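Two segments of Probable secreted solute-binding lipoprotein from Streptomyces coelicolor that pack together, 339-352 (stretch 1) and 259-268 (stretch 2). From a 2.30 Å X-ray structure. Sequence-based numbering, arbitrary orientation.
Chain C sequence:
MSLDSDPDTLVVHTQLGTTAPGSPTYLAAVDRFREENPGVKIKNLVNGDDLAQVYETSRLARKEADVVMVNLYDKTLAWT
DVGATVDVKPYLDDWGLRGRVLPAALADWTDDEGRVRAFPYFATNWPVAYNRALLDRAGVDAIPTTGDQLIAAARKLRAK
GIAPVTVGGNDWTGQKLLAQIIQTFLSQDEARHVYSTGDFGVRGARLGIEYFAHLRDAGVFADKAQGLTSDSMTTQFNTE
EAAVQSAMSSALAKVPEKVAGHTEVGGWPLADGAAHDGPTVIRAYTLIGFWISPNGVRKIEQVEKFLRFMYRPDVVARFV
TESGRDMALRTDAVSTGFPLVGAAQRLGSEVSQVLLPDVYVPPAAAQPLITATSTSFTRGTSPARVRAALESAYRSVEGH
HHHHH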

# COMPACT_ATOMS: atom_id res chain seq x y z
N PRO C 339 -23.80 41.63 29.59
CA PRO C 339 -22.82 41.47 30.67
C PRO C 339 -23.16 40.58 31.86
O PRO C 339 -22.44 39.63 32.15
CB PRO C 339 -22.55 42.91 31.09
CG PRO C 339 -22.60 43.62 29.78
CD PRO C 339 -23.87 43.04 29.17
N LEU C 340 -24.24 40.89 32.57
CA LEU C 340 -24.60 40.09 33.74
C LEU C 340 -25.03 38.68 33.35
O LEU C 340 -24.82 37.73 34.12
CB LEU C 340 -25.71 40.78 34.53
CG LEU C 340 -25.35 42.21 34.95
CD1 LEU C 340 -26.51 42.81 35.71
CD2 LEU C 340 -24.08 42.21 35.81
N VAL C 341 -25.61 38.53 32.17
CA VAL C 341 -26.02 37.22 31.69
C VAL C 341 -24.77 36.41 31.38
O VAL C 341 -24.67 35.24 31.77
CB VAL C 341 -26.89 37.32 30.42
CG1 VAL C 341 -27.19 35.93 29.87
CG2 VAL C 341 -28.19 38.04 30.74
N GLY C 342 -23.82 37.04 30.70
CA GLY C 342 -22.57 36.37 30.38
C GLY C 342 -21.80 35.99 31.63
O GLY C 342 -21.21 34.91 31.71
N ALA C 343 -21.80 36.88 32.63
CA ALA C 343 -21.11 36.61 33.90
C ALA C 343 -21.77 35.45 34.66
O ALA C 343 -21.08 34.64 35.30
CB ALA C 343 -21.08 37.87 34.77
N ALA C 344 -23.09 35.37 34.61
CA ALA C 344 -23.79 34.29 35.29
C ALA C 344 -23.43 32.96 34.63
O ALA C 344 -23.24 31.94 35.30
CB ALA C 344 -25.30 34.51 35.23
N GLN C 345 -23.33 32.97 33.31
CA GLN C 345 -22.99 31.77 32.56
C GLN C 345 -21.58 31.29 32.86
O GLN C 345 -21.33 30.08 32.86
CB GLN C 345 -23.13 32.03 31.05
CG GLN C 345 -24.56 32.11 30.56
CD GLN C 345 -24.67 32.67 29.17
OE1 GLN C 345 -23.69 33.13 28.59
NE2 GLN C 345 -25.87 32.64 28.61
N ARG C 346 -20.67 32.23 33.11
CA ARG C 346 -19.28 31.92 33.40
C ARG C 346 -19.03 31.42 34.81
O ARG C 346 -17.90 31.09 35.18
CB ARG C 346 -18.38 33.13 33.12
CG ARG C 346 -18.09 33.36 31.65
CD ARG C 346 -16.85 34.24 31.46
NE ARG C 346 -17.18 35.61 31.07
CZ ARG C 346 -17.07 36.08 29.83
NH1 ARG C 346 -16.64 35.29 28.84
NH2 ARG C 346 -17.39 37.34 29.57
N LEU C 347 -20.09 31.37 35.61
CA LEU C 347 -20.02 30.88 36.98
C LEU C 347 -19.83 29.36 36.88
O LEU C 347 -20.51 28.70 36.10
CB LEU C 347 -21.32 31.21 37.72
CG LEU C 347 -21.35 32.22 38.88
CD1 LEU C 347 -20.30 33.30 38.70
CD2 LEU C 347 -22.76 32.82 38.95
N GLY C 348 -18.92 28.80 37.67
CA GLY C 348 -18.70 27.37 37.60
C GLY C 348 -19.04 26.56 38.84
O GLY C 348 -20.18 26.54 39.29
N SER C 349 -18.04 25.90 39.40
CA SER C 349 -18.24 25.08 40.59
C SER C 349 -18.29 25.90 41.87
O SER C 349 -18.67 25.38 42.92
CB SER C 349 -17.12 24.04 40.70
OG SER C 349 -15.88 24.65 41.03
N GLU C 350 -17.90 27.17 41.80
CA GLU C 350 -17.91 28.02 42.98
C GLU C 350 -19.34 28.39 43.35
O GLU C 350 -19.57 29.20 44.25
CB GLU C 350 -17.10 29.31 42.76
CG GLU C 350 -16.16 29.28 41.58
CD GLU C 350 -16.89 29.43 40.27
OE1 GLU C 350 -17.48 30.51 40.03
OE2 GLU C 350 -16.89 28.47 39.48
N VAL C 351 -20.30 27.80 42.64
CA VAL C 351 -21.71 28.05 42.87
C VAL C 351 -22.47 26.73 42.70
O VAL C 351 -22.21 25.98 41.76
CB VAL C 351 -22.21 29.13 41.87
CG1 VAL C 351 -23.04 28.51 40.75
CG2 VAL C 351 -22.98 30.20 42.61
N SER C 352 -23.38 26.43 43.63
CA SER C 352 -24.15 25.18 43.57
C SER C 352 -25.57 25.34 43.05
O SER C 352 -26.27 26.30 43.39
CB SER C 352 -24.19 24.54 44.96
OG SER C 352 -22.89 24.20 45.40
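Stretch 2, residues 259-268: VAGHTEVGGW

A strand can pack on a helix without a single hydrogen bond between them, provided that its inward-facing side chains find apolar partners; the segment 259-268 lying on 339-352 is a compact example. At the centre is Val-265, whose CA-to-CB bond points toward the helix. Its CG2 lies 3.6 Å from Ala-343 CB and 3.5 Å from the backbone N of Ala-344, so the methyl lies against the helix backbone as well as the alanine side chain. The same CG2 is 4.1 Å from Leu-347 CD2, so the valine also reaches the turn that follows the helix.

One helical turn before Ala-344, Leu-340 reaches the start of the strand, where its CD2 is 3.6 Å from Thr-263 CG2, and the short helical stretch before it, where its CD1 is 4.0 Å from Ala-260 CB. Thr-263 and Val-265 therefore face the helix, while the intervening Glu-264 points away, as the alternation of an extended strand requires. Strand 263-266 runs in broadly the same direction as helix 339-345, their axes crossing at -31° and approaching to 8.0 Å. In CA register, Ala-260 lies nearest Leu-340, Val-265 nearest Ala-344, and Gly-267 nearest Val-351, the last pair with CA atoms 5.7 Å apart.

Beyond the helix, the contact continues through loop residues. Val-351 CG2 rests 3.6 Å from Gly-267 CA, where a CB on the glycine would clash with that methyl. Toward the edge, side chains meet backbone carbonyls: Leu-347 CD1 is 3.7 Å from Val-265 O, and Leu-340 CD2 is 3.9 Å from Ala-260 O. No hydrogen bond crosses the contact; Thr-263 OG1 donates to Val-259 O at 3.0 Å within its own segment, leaving its methyl to meet Leu-340, and other polar side chains, such as Glu-264, find partners elsewhere in the structure. Altogether the two segments bury 404 Å² between them, both sides summed, chiefly through apolar packing.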

# COMPACT_ATOMS: atom_id res chain seq x y z
N VAL C 259 -25.40 50.76 35.80
CA VAL C 259 -25.47 49.98 37.03
C VAL C 259 -24.79 48.62 36.86
O VAL C 259 -24.04 48.19 37.73
CB VAL C 259 -26.93 49.72 37.44
CG1 VAL C 259 -26.98 48.97 38.76
CG2 VAL C 259 -27.68 51.04 37.54
N ALA C 260 -25.06 47.96 35.74
CA ALA C 260 -24.48 46.65 35.44
C ALA C 260 -22.96 46.70 35.39
O ALA C 260 -22.29 45.72 35.69
CB ALA C 260 -25.02 46.13 34.11
N GLY C 261 -22.41 47.85 34.99
CA GLY C 261 -20.97 48.00 34.91
C GLY C 261 -20.25 47.56 36.17
O GLY C 261 -19.23 46.87 36.11
N HIS C 262 -20.79 47.97 37.32
CA HIS C 262 -20.20 47.61 38.61
C HIS C 262 -21.06 46.63 39.41
O HIS C 262 -21.23 46.79 40.62
CB HIS C 262 -19.90 48.87 39.44
CG HIS C 262 -21.05 49.82 39.58
ND1 HIS C 262 -21.06 51.07 39.00
CD2 HIS C 262 -22.21 49.73 40.28
CE1 HIS C 262 -22.17 51.71 39.34
NE2 HIS C 262 -22.88 50.92 40.12
N THR C 263 -21.61 45.63 38.72
CA THR C 263 -22.42 44.60 39.36
C THR C 263 -21.74 43.25 39.15
O THR C 263 -21.17 42.98 38.10
CB THR C 263 -23.87 44.56 38.78
OG1 THR C 263 -24.61 45.69 39.27
CG2 THR C 263 -24.61 43.29 39.21
N GLU C 264 -21.78 42.41 40.17
CA GLU C 264 -21.18 41.09 40.11
C GLU C 264 -22.19 40.02 40.48
O GLU C 264 -23.01 40.21 41.37
CB GLU C 264 -19.99 41.02 41.07
CG GLU C 264 -18.74 41.71 40.56
CD GLU C 264 -17.61 41.67 41.56
OE1 GLU C 264 -17.44 40.62 42.23
OE2 GLU C 264 -16.88 42.68 41.68
N VAL C 265 -22.13 38.88 39.79
CA VAL C 265 -23.05 37.79 40.07
C VAL C 265 -22.40 36.65 40.83
O VAL C 265 -21.23 36.33 40.60
CB VAL C 265 -23.69 37.22 38.78
CG1 VAL C 265 -24.53 38.29 38.10
CG2 VAL C 265 -22.61 36.72 37.85
N GLY C 266 -23.17 36.05 41.73
CA GLY C 266 -22.70 34.93 42.52
C GLY C 266 -23.89 34.07 42.92
O GLY C 266 -24.90 34.03 42.22
N GLY C 267 -23.77 33.39 44.06
CA GLY C 267 -24.85 32.56 44.54
C GLY C 267 -25.32 33.06 45.88
O GLY C 267 -24.78 34.03 46.42
N TRP C 268 -26.34 32.42 46.44
CA TRP C 268 -26.86 32.83 47.74
C TRP C 268 -25.99 32.23 48.85
O TRP C 268 -25.69 31.04 48.85
CB TRP C 268 -28.32 32.40 47.87
CG TRP C 268 -28.96 32.92 49.11
CD1 TRP C 268 -28.96 32.33 50.34
CD2 TRP C 268 -29.61 34.19 49.28
NE1 TRP C 268 -29.56 33.16 51.26
CE2 TRP C 268 -29.97 34.30 50.63
CE3 TRP C 268 -29.92 35.24 48.41
CZ2 TRP C 268 -30.62 35.43 51.15
CZ3 TRP C 268 -30.58 36.36 48.92
CH2 TRP C 268 -30.92 36.44 50.27